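Transcriptional regulator, TetR family (Marinobacter aquaeolei, PDB 3NNR) probably binds DNA through an N-terminal helix-turn-helix domain, as a TetR-family transcriptional regulator that pairs with a second copy of itself. Local coordinates at residues L153-W156 with L157-N161; Q141-P144 with E145-S149. One frame throughout, in Å; residues are numbered along the deposited sequence.

Contact 1 of 2, residues L153-W156 with L157-N161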
ATOM      1  N   LEU A 153       7.501  10.753   0.106  1.00 65.72           N
ATOM      2  CA  LEU A 153       7.268   9.352   0.417  1.00 65.86           C
ATOM      3  C   LEU A 153       5.767   9.077   0.661  1.00 65.57           C
ATOM      4  O   LEU A 153       5.252   8.082   0.142  1.00 67.20           O
ATOM      5  CB  LEU A 153       8.119   8.911   1.618  1.00 66.34           C
ATOM      6  CG  LEU A 153       8.201   7.433   1.960  1.00 63.88           C
ATOM      7  CD1 LEU A 153       8.554   6.609   0.740  1.00 61.90           C
ATOM      8  CD2 LEU A 153       9.217   7.212   3.085  1.00 62.83           C
ATOM      9  N   ASN A 154       5.071   9.971   1.384  1.00 63.93           N
ATOM     10  CA  ASN A 154       3.619   9.817   1.627  1.00 61.13           C
ATOM     11  C   ASN A 154       2.817   9.791   0.326  1.00 59.00           C
ATOM     12  O   ASN A 154       1.904   8.994   0.200  1.00 56.86           O
ATOM     13  CB  ASN A 154       3.071  10.871   2.594  1.00 62.14           C
ATOM     14  CG  ASN A 154       3.468  10.611   4.050  1.00 64.87           C
ATOM     15  OD1 ASN A 154       3.801   9.498   4.434  1.00 59.79           O
ATOM     16  ND2 ASN A 154       3.400  11.641   4.862  1.00 71.53           N
ATOM     17  N   VAL A 155       3.184  10.636  -0.637  1.00 60.62           N
ATOM     18  CA  VAL A 155       2.579  10.615  -1.976  1.00 60.47           C
ATOM     19  C   VAL A 155       2.742   9.223  -2.591  1.00 61.86           C
ATOM     20  O   VAL A 155       1.754   8.617  -2.983  1.00 63.70           O
ATOM     21  CB  VAL A 155       3.183  11.664  -2.916  1.00 59.32           C
ATOM     22  CG1 VAL A 155       2.769  11.408  -4.325  1.00 53.85           C
ATOM     23  CG2 VAL A 155       2.739  13.022  -2.500  1.00 57.97           C
ATOM     24  N   TRP A 156       3.965   8.697  -2.563  1.00 61.10           N
ATOM     25  CA  TRP A 156       4.257   7.388  -3.115  1.00 57.56           C
ATOM     26  C   TRP A 156       3.428   6.334  -2.423  1.00 58.74           C
ATOM     27  O   TRP A 156       2.808   5.501  -3.091  1.00 60.69           O
ATOM     28  CB  TRP A 156       5.761   7.078  -3.004  1.00 58.19           C
ATOM     29  CG  TRP A 156       6.216   5.853  -3.734  1.00 59.22           C
ATOM     30  CD1 TRP A 156       6.776   5.801  -4.992  1.00 62.48           C
ATOM     31  CD2 TRP A 156       6.168   4.498  -3.263  1.00 51.01           C
ATOM     32  NE1 TRP A 156       7.062   4.497  -5.323  1.00 59.62           N
ATOM     33  CE2 TRP A 156       6.708   3.682  -4.279  1.00 47.35           C
ATOM     34  CE3 TRP A 156       5.726   3.894  -2.071  1.00 59.40           C
ATOM     35  CZ2 TRP A 156       6.807   2.292  -4.152  1.00 56.04           C
ATOM     36  CZ3 TRP A 156       5.821   2.496  -1.939  1.00 53.37           C
ATOM     37  CH2 TRP A 156       6.353   1.715  -2.978  1.00 57.52           C
ATOM     38  N   LEU A 157       3.421   6.372  -1.091  1.00 60.86           N
ATOM     39  CA  LEU A 157       2.704   5.396  -0.269  1.00 60.16           C
ATOM     40  C   LEU A 157       1.198   5.388  -0.586  1.00 62.07           C
ATOM     41  O   LEU A 157       0.588   4.329  -0.679  1.00 62.54           O
ATOM     42  CB  LEU A 157       2.952   5.661   1.236  1.00 61.29           C
ATOM     43  CG  LEU A 157       4.355   5.364   1.805  1.00 60.29           C
ATOM     44  CD1 LEU A 157       4.560   5.929   3.224  1.00 55.02           C
ATOM     45  CD2 LEU A 157       4.611   3.863   1.851  1.00 51.53           C
ATOM     46  N   VAL A 158       0.620   6.571  -0.773  1.00 64.05           N
ATOM     47  CA  VAL A 158      -0.801   6.712  -1.101  1.00 62.80           C
ATOM     48  C   VAL A 158      -1.106   6.246  -2.512  1.00 62.33           C
ATOM     49  O   VAL A 158      -2.056   5.515  -2.707  1.00 63.90           O
ATOM     50  CB  VAL A 158      -1.306   8.166  -0.908  1.00 64.63           C
ATOM     51  CG1 VAL A 158      -2.643   8.403  -1.637  1.00 58.86           C
ATOM     52  CG2 VAL A 158      -1.412   8.482   0.595  1.00 57.14           C
ATOM     53  N   ILE A 159      -0.311   6.664  -3.479  1.00 61.90           N
ATOM     54  CA  ILE A 159      -0.574   6.326  -4.881  1.00 63.28           C
ATOM     55  C   ILE A 159      -0.480   4.830  -5.139  1.00 63.92           C
ATOM     56  O   ILE A 159      -1.398   4.234  -5.662  1.00 67.09           O
ATOM     57  CB  ILE A 159       0.350   7.072  -5.850  1.00 60.61           C
ATOM     58  CG1 ILE A 159       0.038   8.568  -5.826  1.00 64.64           C
ATOM     59  CG2 ILE A 159       0.095   6.619  -7.254  1.00 67.81           C
ATOM     60  CD1 ILE A 159       0.903   9.414  -6.759  1.00 61.50           C
ATOM     61  N   THR A 160       0.603   4.226  -4.701  1.00 64.53           N
ATOM     62  CA  THR A 160       0.849   2.805  -4.960  1.00 61.49           C
ATOM     63  C   THR A 160      -0.006   1.852  -4.159  1.00 63.53           C
ATOM     64  O   THR A 160      -0.005   0.684  -4.480  1.00 70.40           O
ATOM     65  CB  THR A 160       2.327   2.449  -4.773  1.00 60.32           C
ATOM     66  OG1 THR A 160       2.718   2.644  -3.413  1.00 62.51           O
ATOM     67  CG2 THR A 160       3.153   3.304  -5.674  1.00 50.07           C
ATOM     68  N   ASN A 161      -0.718   2.323  -3.136  1.00 61.96           N
ATOM     69  CA  ASN A 161      -1.632   1.492  -2.364  1.00 63.59           C
ATOM     70  C   ASN A 161      -3.126   1.770  -2.647  1.00 64.19           C
ATOM     71  O   ASN A 161      -4.002   1.226  -1.941  1.00 66.01           O
ATOM     72  CB  ASN A 161      -1.382   1.724  -0.845  1.00 67.76           C
ATOM     73  CG  ASN A 161      -1.802   0.520   0.044  1.00 68.26           C
ATOM     74  OD1 ASN A 161      -1.643  -0.645  -0.355  1.00 78.50           O
ATOM     75  ND2 ASN A 161      -2.308   0.810   1.274  1.00 75.75           N
TER
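Trp156 and Thr160 meet one turn apart on the buried, C-terminal half of helix 145-160, a local contact within one helix at the subunit interface. The methyl CG2 of Thr160 sits over one face of the indole, 4.0 Å from the centroid of the five-membered ring and 17° off its normal, a CH-pi contact. OG1 lies over the same ring system, 3.4 Å from CZ3 of Trp156, and also donates a hydrogen bond to Trp156 O at 2.9 Å. With chi1 at 64°, this hydroxyl is set between the backbone N and carbonyl carbon of its own residue, turned back toward the preceding turn. Trp156 O is therefore gripped twice, by the backbone N of Thr160 at 3.0 Å and by OG1, from opposite faces of the carbonyl plane. The indole itself reaches this place because CG is anti to the backbone N (chi1 -171°). With an alanine here the Thr160 methyl would probably lose its aromatic floor, and a gap is likely to open beside Tyr116, Thr120 and Leu124 of helix 110-136.

On other sides of the helix, CG1 of Val155 runs alongside Ile159 and meets its CD1 at 3.7 Å, while CD1 of Leu157 slants across Leu153, 4.1 Å from CG of Leu153. Val155 packs on helices 186-194 and 110-136, Ile159 on helices 186-194 and 78-94. Across the interface, Phe165 of the second subunit packs edge-to-face against Trp156, and ND2 of Asn154 hydrogen-bonds to Gln189 O of that subunit. An unidentified ligand, probably from the crystallisation liquor, lies about 4 Å from the Trp156 side chain, which may border a pocket. The hydroxyl-to-carbonyl bond is common within helices; the packing on three helices and the second subunit fits the all-helical C-terminal dimerisation domain of TetR-family regulators.

Contact 2 of 2, residues Q141-P144 with E145-S149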
ATOM      1  N   GLN A 141       3.673  26.305  -0.550  1.00 92.46           N
ATOM      2  CA  GLN A 141       4.653  27.007   0.286  1.00 97.33           C
ATOM      3  C   GLN A 141       5.949  26.185   0.275  1.00 96.69           C
ATOM      4  O   GLN A 141       5.882  24.962   0.344  1.00 96.07           O
ATOM      5  CB  GLN A 141       4.098  27.211   1.694  1.00 98.47           C
ATOM      6  CG  GLN A 141       2.921  28.202   1.685  1.00106.01           C
ATOM      7  CD  GLN A 141       2.148  28.308   2.999  1.00114.42           C
ATOM      8  OE1 GLN A 141       2.381  27.567   3.966  1.00118.15           O
ATOM      9  NE2 GLN A 141       1.203  29.241   3.028  1.00119.88           N
ATOM     10  N   PRO A 142       7.124  26.843   0.160  1.00 99.81           N
ATOM     11  CA  PRO A 142       8.377  26.081   0.108  1.00 99.73           C
ATOM     12  C   PRO A 142       8.619  25.414   1.450  1.00100.56           C
ATOM     13  O   PRO A 142       8.357  26.031   2.482  1.00102.58           O
ATOM     14  CB  PRO A 142       9.433  27.159  -0.165  1.00103.42           C
ATOM     15  CG  PRO A 142       8.885  28.384   0.491  1.00106.37           C
ATOM     16  CD  PRO A 142       7.377  28.284   0.383  1.00103.64           C
ATOM     17  N   GLN A 143       9.084  24.167   1.439  1.00100.12           N
ATOM     18  CA  GLN A 143       9.301  23.410   2.681  1.00100.27           C
ATOM     19  C   GLN A 143      10.751  22.926   2.874  1.00 99.69           C
ATOM     20  O   GLN A 143      11.455  22.730   1.881  1.00 96.79           O
ATOM     21  CB  GLN A 143       8.302  22.238   2.746  1.00 97.82           C
ATOM     22  CG  GLN A 143       6.810  22.655   2.877  1.00101.71           C
ATOM     23  CD  GLN A 143       6.496  23.534   4.132  1.00113.51           C
ATOM     24  OE1 GLN A 143       7.141  23.421   5.188  1.00114.95           O
ATOM     25  NE2 GLN A 143       5.494  24.406   4.000  1.00115.91           N
ATOM     26  N   PRO A 144      11.195  22.724   4.153  1.00101.26           N
ATOM     27  CA  PRO A 144      12.557  22.212   4.429  1.00103.85           C
ATOM     28  C   PRO A 144      12.866  20.901   3.716  1.00102.49           C
ATOM     29  O   PRO A 144      11.936  20.166   3.371  1.00101.62           O
ATOM     30  CB  PRO A 144      12.559  22.006   5.953  1.00107.01           C
ATOM     31  CG  PRO A 144      11.557  22.975   6.473  1.00107.11           C
ATOM     32  CD  PRO A 144      10.490  23.060   5.413  1.00101.65           C
ATOM     33  N   GLU A 145      14.146  20.604   3.501  1.00105.23           N
ATOM     34  CA  GLU A 145      14.538  19.386   2.757  1.00104.61           C
ATOM     35  C   GLU A 145      13.958  18.087   3.370  1.00101.90           C
ATOM     36  O   GLU A 145      13.508  17.209   2.624  1.00 98.90           O
ATOM     37  CB  GLU A 145      16.069  19.273   2.593  1.00107.99           C
ATOM     38  CG  GLU A 145      16.498  18.331   1.434  1.00112.39           C
ATOM     39  CD  GLU A 145      17.975  17.892   1.473  1.00122.70           C
ATOM     40  OE1 GLU A 145      18.803  18.501   2.202  1.00125.83           O
ATOM     41  OE2 GLU A 145      18.301  16.914   0.755  1.00124.50           O
ATOM     42  N   ASP A 146      13.926  18.009   4.708  1.00103.43           N
ATOM     43  CA  ASP A 146      13.429  16.820   5.435  1.00101.08           C
ATOM     44  C   ASP A 146      11.924  16.623   5.384  1.00 96.50           C
ATOM     45  O   ASP A 146      11.467  15.509   5.116  1.00 94.15           O
ATOM     46  CB  ASP A 146      13.907  16.836   6.885  1.00104.67           C
ATOM     47  CG  ASP A 146      15.409  16.682   6.994  1.00112.87           C
ATOM     48  OD1 ASP A 146      16.005  15.927   6.190  1.00113.85           O
ATOM     49  OD2 ASP A 146      16.002  17.294   7.907  1.00125.87           O
ATOM     50  N   LEU A 147      11.164  17.684   5.648  1.00 95.44           N
ATOM     51  CA  LEU A 147       9.692  17.618   5.580  1.00 92.57           C
ATOM     52  C   LEU A 147       9.174  17.349   4.147  1.00 89.24           C
ATOM     53  O   LEU A 147       8.114  16.742   3.981  1.00 90.11           O
ATOM     54  CB  LEU A 147       9.070  18.878   6.188  1.00 94.58           C
ATOM     55  CG  LEU A 147       7.547  19.079   6.203  1.00 98.39           C
ATOM     56  CD1 LEU A 147       6.785  17.805   6.562  1.00101.72           C
ATOM     57  CD2 LEU A 147       7.152  20.247   7.165  1.00 99.47           C
ATOM     58  N   ARG A 148       9.934  17.765   3.127  1.00 87.05           N
ATOM     59  CA  ARG A 148       9.588  17.518   1.720  1.00 83.25           C
ATOM     60  C   ARG A 148       9.896  16.058   1.305  1.00 78.59           C
ATOM     61  O   ARG A 148       9.147  15.484   0.506  1.00 76.37           O
ATOM     62  CB  ARG A 148      10.295  18.532   0.783  1.00 85.21           C
ATOM     63  CG  ARG A 148       9.741  18.547  -0.628  1.00 83.11           C
ATOM     64  CD  ARG A 148      10.276  19.714  -1.510  1.00100.98           C
ATOM     65  NE  ARG A 148      11.690  19.567  -1.945  1.00108.39           N
ATOM     66  CZ  ARG A 148      12.744  20.328  -1.592  1.00109.67           C
ATOM     67  NH1 ARG A 148      12.635  21.401  -0.793  1.00107.32           N
ATOM     68  NH2 ARG A 148      13.948  20.020  -2.082  1.00111.68           N
ATOM     69  N   SER A 149      11.009  15.493   1.788  1.00 76.65           N
ATOM     70  CA  SER A 149      11.340  14.067   1.547  1.00 76.15           C
ATOM     71  C   SER A 149      10.286  13.158   2.163  1.00 72.27           C
ATOM     72  O   SER A 149       9.907  12.146   1.561  1.00 68.52           O
ATOM     73  CB  SER A 149      12.691  13.671   2.152  1.00 79.06           C
ATOM     74  OG  SER A 149      13.718  14.511   1.689  1.00 88.86           O
TER
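Arg148 folds back over the start of helix 145-160 to meet the loop residues Gln143 and Pro144. Its chain leaves the helix with CG anti to the backbone N, then bends at chi3 (73°), which turns the guanidinium toward the loop. There Gln143 O lies at its edge, near its plane, and takes a weak, strongly bent bond from NH1 at 3.2 Å. The backbone N of Arg148 makes the firmer link, 3.1 Å to Pro144 O, closing the first helical turn behind the N-cap residue Pro144.

Gln143 bends at chi2 (-58°) and lies alongside Leu147, both pointing the same way. Leu147 holds CG opposite its own backbone N (chi1 178°), which brings its CD2 within 3.7 Å of OE1 of Gln143. One residue into the helix, Glu145 O accepts both the backbone N and the OG of Ser149, the hydroxyl at 2.9 Å, from opposite faces of its carbonyl plane. The carboxylate of Asp146 forms a salt bridge with Arg214 of the second subunit.

The turn lies at the surface, between the end of helix 110-136, where Arg148 packs on Asn128 and Phe131, and Tyr197 in the loop joining helices 186-194 and 200-211, which touches Gln143 and Leu147.

Overall arrangement
Followed from the N terminus, the chain leaves helix 110-136, passes through a short loop and reaches contact 2, where residues 141-144 lead into the first turn of helix 145-160. The same helix then carries contact 1 toward its C-terminal end. The two are in series, neither nesting nor crossing, with centres about 17 Å apart, and each closes only a local turn. Contact 2 sits at the periphery, its centre about 23 Å from the centre of the chain, that of contact 1 about 10 Å. Residues of both contacts pack on helix 110-136, and both touch the second subunit, contact 1 through mostly buried residues and contact 2 at the surface.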